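Local coordinates for mRNA export factor (Human herpesvirus 1, PDB 4YXP), which regulates viral gene expression after infection, inhibiting host splicing and mediating nuclear export of intronless viral mRNAs, here represented by its folded, dimer-forming C-terminal domain, at residues 41-46 and 96-101; 81-86 and 130-135; 87-92 and 123-128. One frame throughout, in Å; residues are numbered along the deposited sequence.

Contact 1. Residues 41-46 and 96-101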
# COMPACT_ATOMS: atom_id res chain seq x y z
N ASP B 41 3.04 2.22 -25.44
CA ASP B 41 2.29 3.32 -26.03
C ASP B 41 0.88 3.34 -25.45
O ASP B 41 -0.10 3.11 -26.16
CB ASP B 41 2.24 3.17 -27.56
CG ASP B 41 1.61 4.37 -28.24
OD1 ASP B 41 1.46 5.43 -27.59
OD2 ASP B 41 1.28 4.26 -29.44
N PRO B 42 0.77 3.62 -24.15
CA PRO B 42 -0.50 3.49 -23.42
C PRO B 42 -1.60 4.41 -23.93
O PRO B 42 -2.77 4.06 -23.83
CB PRO B 42 -0.11 3.83 -21.98
CG PRO B 42 1.12 4.64 -22.09
CD PRO B 42 1.85 4.13 -23.29
N PHE B 43 -1.23 5.57 -24.45
CA PHE B 43 -2.23 6.50 -24.98
C PHE B 43 -2.70 6.04 -26.36
O PHE B 43 -3.69 6.55 -26.88
CB PHE B 43 -1.68 7.92 -25.03
CG PHE B 43 -1.59 8.58 -23.69
CD1 PHE B 43 -2.71 9.19 -23.13
CD2 PHE B 43 -0.41 8.57 -22.97
CE1 PHE B 43 -2.64 9.79 -21.89
CE2 PHE B 43 -0.33 9.18 -21.73
CZ PHE B 43 -1.45 9.79 -21.19
N GLY B 44 -1.98 5.08 -26.93
CA GLY B 44 -2.39 4.41 -28.15
C GLY B 44 -3.07 5.27 -29.19
O GLY B 44 -4.19 4.99 -29.60
N GLY B 45 -2.39 6.33 -29.63
CA GLY B 45 -2.88 7.14 -30.72
C GLY B 45 -3.65 8.39 -30.32
O GLY B 45 -3.91 9.25 -31.16
N GLN B 46 -4.02 8.49 -29.05
CA GLN B 46 -4.77 9.65 -28.57
C GLN B 46 -4.16 10.25 -27.31
O GLN B 46 -4.75 10.19 -26.23
CB GLN B 46 -6.23 9.27 -28.31
CG GLN B 46 -7.00 8.88 -29.56
CD GLN B 46 -8.49 9.16 -29.44
OE1 GLN B 46 -8.91 10.12 -28.80
NE2 GLN B 46 -9.30 8.32 -30.07
N ALA B 96 -7.72 11.60 -20.79
CA ALA B 96 -7.80 11.78 -19.35
C ALA B 96 -8.05 10.47 -18.62
O ALA B 96 -7.50 10.24 -17.54
CB ALA B 96 -8.89 12.79 -19.00
N SER B 97 -8.89 9.61 -19.19
CA SER B 97 -9.20 8.32 -18.57
C SER B 97 -7.95 7.44 -18.58
O SER B 97 -7.65 6.76 -17.59
CB SER B 97 -10.35 7.62 -19.29
OG SER B 97 -9.93 7.07 -20.53
N THR B 98 -7.23 7.46 -19.69
CA THR B 98 -5.94 6.78 -19.80
C THR B 98 -4.98 7.28 -18.72
O THR B 98 -4.40 6.49 -17.97
CB THR B 98 -5.32 6.99 -21.20
OG1 THR B 98 -6.18 6.44 -22.20
CG2 THR B 98 -3.95 6.33 -21.30
N ALA B 99 -4.82 8.60 -18.63
CA ALA B 99 -3.92 9.21 -17.65
C ALA B 99 -4.31 8.82 -16.22
O ALA B 99 -3.45 8.52 -15.39
CB ALA B 99 -3.93 10.72 -17.80
N LYS B 100 -5.61 8.84 -15.95
CA LYS B 100 -6.13 8.53 -14.63
C LYS B 100 -5.80 7.09 -14.23
O LYS B 100 -5.41 6.82 -13.10
CB LYS B 100 -7.64 8.77 -14.60
CG LYS B 100 -8.35 8.50 -13.28
CD LYS B 100 -9.77 9.05 -13.32
CE LYS B 100 -10.78 8.11 -12.70
NZ LYS B 100 -12.12 8.75 -12.55
N ALA B 101 -5.94 6.16 -15.18
CA ALA B 101 -5.65 4.76 -14.93
C ALA B 101 -4.17 4.55 -14.59
O ALA B 101 -3.84 3.78 -13.69
CB ALA B 101 -6.03 3.92 -16.14
O HOH W 1 -5.48 4.01 -24.00
O HOH W 2 -5.78 7.62 -24.73
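T98 OG1 is gripped by two waters that tie it to two carbonyls of the facing loop, and it also hydrogen-bonds to R94 O one turn back in its own helix. The first water donates to P42 O at 2.7 Å and lies 3.1 Å from T98 OG1. The second donates to Q46 O and sits 2.8 Å from the same T98 OG1. No direct hydrogen bond joins 41-46 to 96-101, so the polar half of this contact runs entirely through solvent. T98's first torsion (chi1 -61°) puts OG1 beside the backbone N and turns CG2 to the position anti to it, which divides the residue into a hydroxyl for the waters and a methyl for F43. That methyl lies over one face of the F43 ring, displaced toward the rim: T98 CG2 is 3.9 Å from the F43 ring centroid and 24° off the normal, a CH-pi contact. The same methyl carbon, T98 CG2, comes within 3.6 Å of F43 CD1. The next residue, A99, adds apolar packing, with F43 CZ 4.3 Å from A99 CB. Two overlapping turns shape the loop: a type I beta turn from D41 to G44, closed by G44 N to D41 O, and a type I' turn from F43 to Q46, closed by Q46 N to F43 O. The contact thus packs the loop that follows helix 25-38 onto helix 93-109, where P42 and F43 also touch M102. The second subunit covers it as well: its R249 hydrogen-bonds to P42 O, its H265 meets the F43 ring edge-to-face, and its L253 packs on P42 and T98, setting the loop between helix 93-109 and the partner chain of the intertwined dimer.

Contact 2. Residues 81-86 and 130-135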
# COMPACT_ATOMS: atom_id res chain seq x y z
N HIS B 81 -0.68 28.76 -13.91
CA HIS B 81 -0.67 27.76 -14.96
C HIS B 81 -1.69 26.64 -14.76
O HIS B 81 -1.95 25.86 -15.67
CB HIS B 81 0.73 27.14 -15.09
CG HIS B 81 1.75 28.08 -15.63
ND1 HIS B 81 3.07 27.72 -15.82
CD2 HIS B 81 1.66 29.38 -16.03
CE1 HIS B 81 3.75 28.75 -16.31
NE2 HIS B 81 2.90 29.76 -16.44
N GLY B 82 -2.26 26.57 -13.56
CA GLY B 82 -3.24 25.54 -13.24
C GLY B 82 -4.41 25.45 -14.21
O GLY B 82 -4.73 24.37 -14.70
N PRO B 83 -5.08 26.59 -14.47
CA PRO B 83 -6.23 26.58 -15.38
C PRO B 83 -5.95 25.95 -16.74
O PRO B 83 -6.83 25.31 -17.31
CB PRO B 83 -6.58 28.06 -15.51
CG PRO B 83 -6.16 28.64 -14.20
CD PRO B 83 -4.90 27.91 -13.84
N SER B 84 -4.73 26.13 -17.25
CA SER B 84 -4.35 25.57 -18.54
C SER B 84 -4.39 24.04 -18.53
O SER B 84 -4.96 23.41 -19.42
CB SER B 84 -2.95 26.05 -18.94
OG SER B 84 -2.51 25.42 -20.13
N LEU B 85 -3.77 23.45 -17.51
CA LEU B 85 -3.74 22.00 -17.40
C LEU B 85 -5.16 21.47 -17.20
O LEU B 85 -5.55 20.45 -17.77
CB LEU B 85 -2.84 21.56 -16.24
CG LEU B 85 -2.67 20.06 -16.03
CD1 LEU B 85 -1.99 19.41 -17.22
CD2 LEU B 85 -1.88 19.78 -14.75
N TYR B 86 -5.93 22.19 -16.38
CA TYR B 86 -7.32 21.86 -16.10
C TYR B 86 -8.09 21.77 -17.41
O TYR B 86 -8.84 20.82 -17.64
CB TYR B 86 -7.93 22.92 -15.18
CG TYR B 86 -9.37 22.69 -14.77
CD1 TYR B 86 -10.41 22.90 -15.67
CD2 TYR B 86 -9.69 22.32 -13.47
CE1 TYR B 86 -11.73 22.71 -15.29
CE2 TYR B 86 -11.01 22.13 -13.09
CZ TYR B 86 -12.02 22.32 -14.00
OH TYR B 86 -13.33 22.14 -13.63
N ILE B 130 -10.32 25.87 -6.34
CA ILE B 130 -11.16 26.68 -5.47
C ILE B 130 -10.82 28.16 -5.64
O ILE B 130 -11.71 29.01 -5.70
CB ILE B 130 -11.00 26.23 -4.00
CG1 ILE B 130 -11.65 24.86 -3.82
CG2 ILE B 130 -11.62 27.25 -3.04
CD1 ILE B 130 -11.44 24.24 -2.45
N HIS B 131 -9.53 28.46 -5.71
CA HIS B 131 -9.07 29.83 -5.94
C HIS B 131 -9.73 30.42 -7.19
O HIS B 131 -10.18 31.57 -7.18
CB HIS B 131 -7.55 29.87 -6.08
CG HIS B 131 -7.01 31.19 -6.53
ND1 HIS B 131 -6.57 32.15 -5.65
CD2 HIS B 131 -6.86 31.72 -7.77
CE1 HIS B 131 -6.16 33.21 -6.32
NE2 HIS B 131 -6.32 32.98 -7.61
N HIS B 132 -9.78 29.63 -8.25
CA HIS B 132 -10.31 30.09 -9.53
C HIS B 132 -11.81 29.83 -9.69
O HIS B 132 -12.39 30.15 -10.73
CB HIS B 132 -9.56 29.41 -10.68
CG HIS B 132 -8.18 29.94 -10.89
ND1 HIS B 132 -7.93 31.23 -11.32
CD2 HIS B 132 -6.97 29.36 -10.73
CE1 HIS B 132 -6.62 31.41 -11.41
NE2 HIS B 132 -6.02 30.29 -11.06
N ASN B 133 -12.43 29.25 -8.67
CA ASN B 133 -13.85 28.94 -8.70
C ASN B 133 -14.15 27.91 -9.79
O ASN B 133 -15.21 27.94 -10.42
CB ASN B 133 -14.68 30.21 -8.94
CG ASN B 133 -16.06 30.12 -8.32
OD1 ASN B 133 -16.25 29.50 -7.27
ND2 ASN B 133 -17.04 30.75 -8.96
N LEU B 134 -13.20 27.01 -10.02
CA LEU B 134 -13.38 25.94 -10.99
C LEU B 134 -14.02 24.71 -10.33
O LEU B 134 -13.69 24.38 -9.19
CB LEU B 134 -12.04 25.56 -11.61
CG LEU B 134 -11.40 26.61 -12.52
CD1 LEU B 134 -9.96 26.23 -12.83
CD2 LEU B 134 -12.20 26.76 -13.80
N PRO B 135 -14.93 24.04 -11.05
CA PRO B 135 -15.53 22.79 -10.55
C PRO B 135 -14.52 21.69 -10.25
O PRO B 135 -13.57 21.51 -11.02
CB PRO B 135 -16.46 22.36 -11.69
CG PRO B 135 -16.80 23.62 -12.39
CD PRO B 135 -15.57 24.47 -12.31
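Y86 extends its ring toward the facing chain because CG stands anti to the backbone N (chi1 -179°), whereas L134 has CG anti to its carbonyl carbon; with the second torsion of the leucine extended, this sets CD1 over one face of that ring. L134 CD1 lies 4.1 Å from the Y86 ring centroid and 15° off the normal, a CH-pi contact, and the two side chains run past each other in opposite directions. L134 CB adds a second touch, 3.9 Å from Y86 CE2. Beyond the leucine the phenol donates a hydrogen bond from Y86 OH to P135 O at 2.7 Å. This acceptor lies at the ring edge near the ring plane; at the carbonyl, the C=O...donor angle is 130° and the hydroxyl is somewhat tilted from the carbonyl plane. The P135 and Y86 side chains cross at about a right angle, with P135 CD 3.5 Å from Y86 OH. N133, with positive phi, is the residue of the Schellman motif that ends helix 112-132; the chain turns there and runs on alongside helix 75-91, with the L134 side chain directed at it. H132, just before this turn, places one face of its imidazole against P83: P83 CG is 3.7 Å from the H132 ring centroid. On the opposite face H131 CD2 stands over the ring centre, 3.5 Å above the plane. H132 NE2 is also hydrogen-bonded to V79 O, which limits the rotation of the sandwiched ring. P83, with no N-H to give, sits at a kink in helix 75-91, and S84 N keeps a weak bond to H81 O instead of the regular helical one.

Contact 3. Residues 87-92 and 123-128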
# COMPACT_ATOMS: atom_id res chain seq x y z
N ARG B 87 -7.89 22.77 -18.26
CA ARG B 87 -8.56 22.85 -19.55
C ARG B 87 -8.18 21.67 -20.44
O ARG B 87 -9.02 21.11 -21.15
CB ARG B 87 -8.21 24.19 -20.22
CG ARG B 87 -9.23 24.69 -21.22
CD ARG B 87 -9.17 26.21 -21.36
NE ARG B 87 -7.89 26.68 -21.88
CZ ARG B 87 -7.00 27.41 -21.21
NH1 ARG B 87 -7.22 27.78 -19.95
NH2 ARG B 87 -5.88 27.79 -21.80
N THR B 88 -6.91 21.28 -20.39
CA THR B 88 -6.42 20.14 -21.16
C THR B 88 -7.06 18.82 -20.69
O THR B 88 -7.48 18.00 -21.51
CB THR B 88 -4.88 20.04 -21.07
OG1 THR B 88 -4.29 21.19 -21.71
CG2 THR B 88 -4.35 18.78 -21.73
N PHE B 89 -7.14 18.63 -19.38
CA PHE B 89 -7.82 17.47 -18.82
C PHE B 89 -9.27 17.40 -19.29
O PHE B 89 -9.71 16.38 -19.82
CB PHE B 89 -7.81 17.50 -17.28
CG PHE B 89 -6.47 17.20 -16.66
CD1 PHE B 89 -5.49 16.51 -17.35
CD2 PHE B 89 -6.22 17.60 -15.36
CE1 PHE B 89 -4.27 16.24 -16.75
CE2 PHE B 89 -5.00 17.33 -14.76
CZ PHE B 89 -4.03 16.65 -15.46
N ALA B 90 -10.01 18.48 -19.09
CA ALA B 90 -11.44 18.50 -19.35
C ALA B 90 -11.75 18.37 -20.84
O ALA B 90 -12.78 17.81 -21.21
CB ALA B 90 -12.05 19.79 -18.81
N GLY B 91 -10.86 18.87 -21.68
CA GLY B 91 -11.10 18.91 -23.11
C GLY B 91 -10.78 17.62 -23.83
O GLY B 91 -11.08 17.48 -25.02
N ASN B 92 -10.19 16.66 -23.12
CA ASN B 92 -9.73 15.42 -23.74
C ASN B 92 -10.08 14.21 -22.87
O ASN B 92 -9.20 13.64 -22.22
CB ASN B 92 -8.22 15.49 -23.98
CG ASN B 92 -7.83 16.63 -24.90
OD1 ASN B 92 -7.87 16.50 -26.12
ND2 ASN B 92 -7.45 17.77 -24.32
N LEU B 123 -4.18 18.01 -2.92
CA LEU B 123 -4.82 19.08 -2.17
C LEU B 123 -4.46 20.47 -2.71
O LEU B 123 -5.30 21.37 -2.69
CB LEU B 123 -4.45 18.98 -0.69
CG LEU B 123 -4.94 17.72 0.05
CD1 LEU B 123 -4.71 17.85 1.54
CD2 LEU B 123 -6.41 17.42 -0.23
N ALA B 124 -3.24 20.65 -3.19
CA ALA B 124 -2.86 21.93 -3.78
C ALA B 124 -3.63 22.16 -5.08
O ALA B 124 -4.02 23.29 -5.39
CB ALA B 124 -1.36 22.00 -4.02
N TRP B 125 -3.84 21.09 -5.83
CA TRP B 125 -4.65 21.15 -7.05
C TRP B 125 -6.07 21.58 -6.72
O TRP B 125 -6.65 22.44 -7.38
CB TRP B 125 -4.65 19.79 -7.76
CG TRP B 125 -5.46 19.73 -9.03
CD1 TRP B 125 -6.66 19.12 -9.21
CD2 TRP B 125 -5.10 20.31 -10.30
NE1 TRP B 125 -7.09 19.28 -10.51
CE2 TRP B 125 -6.14 20.00 -11.20
CE3 TRP B 125 -4.01 21.05 -10.75
CZ2 TRP B 125 -6.13 20.42 -12.53
CZ3 TRP B 125 -3.99 21.46 -12.08
CH2 TRP B 125 -5.04 21.14 -12.95
N CYS B 126 -6.64 20.97 -5.67
CA CYS B 126 -7.97 21.35 -5.21
C CYS B 126 -8.00 22.81 -4.78
O CYS B 126 -8.96 23.53 -5.05
CB CYS B 126 -8.42 20.46 -4.05
SG CYS B 126 -8.87 18.79 -4.56
N LYS B 127 -6.95 23.26 -4.10
CA LYS B 127 -6.91 24.63 -3.60
C LYS B 127 -6.82 25.61 -4.77
O LYS B 127 -7.37 26.71 -4.71
CB LYS B 127 -5.73 24.84 -2.65
CG LYS B 127 -5.82 26.18 -1.92
CD LYS B 127 -4.66 26.43 -0.97
CE LYS B 127 -4.80 27.81 -0.33
NZ LYS B 127 -3.76 28.10 0.69
N MET B 128 -6.14 25.20 -5.83
CA MET B 128 -6.02 26.03 -7.03
C MET B 128 -7.38 26.15 -7.72
O MET B 128 -7.77 27.23 -8.15
CB MET B 128 -4.97 25.45 -7.98
CG MET B 128 -4.81 26.21 -9.29
SD MET B 128 -6.02 25.78 -10.55
CE MET B 128 -5.63 24.05 -10.85
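In the all-helical ICP27 domain, helices 75-91 and 112-132 pack side by side, and their segments 87-92 and 123-128 touch through one buried aromatic pair, F89 and W125. At this level the backbones are well apart, the F89 and W125 CA atoms being 12.7 Å from each other, so the long side chains bridge the distance. W125 reaches across with CG anti to its backbone N (chi1 180°) and offers the CZ2 corner of its six-membered ring. F89 CE2 and W125 CZ2 are 4.0 Å apart, and F89 CD2 is equally near. With ring centroids 5.8 Å apart and planes at 61°, the pair is oblique, neither stacked nor edge-to-face. M128 CE from the next turn covers one face of the indole, 3.3 Å above its plane near the rim, while W125 NE1 hydrogen-bonds to D140. Where helix 75-91 gives out, N92 folds its amide back: N92 ND2 donates to T88 O at 2.8 Å, nearly straight at 177° and on a carbonyl lone pair. Helix 141-144 packs on both aromatics, I142 touching each of them, and the second subunit adds Y268, edge-to-face on F89, and F269 on W125.

Overall arrangement
Contacts 2 and 3 join the same two elements, helix 75-91 and the helix 112-132 region, with centres about 6 Å apart. Contact 3 is nested along the chain within the loop closed by contact 2, and W125 touches G82, L85 and Y86. Their chemistry follows depth: contact 3 is buried and purely apolar across the segments, whereas contact 2, at the surface, combines CH-pi packing with a direct hydrogen bond. Contact 1, mainly buried, combines direct apolar packing with polar links that pass through waters; it holds a loop to helix 93-109, and A96 touches F89 O of contact 3. Contacts 1 and 3 both involve residues of the second subunit more than contact 2 does.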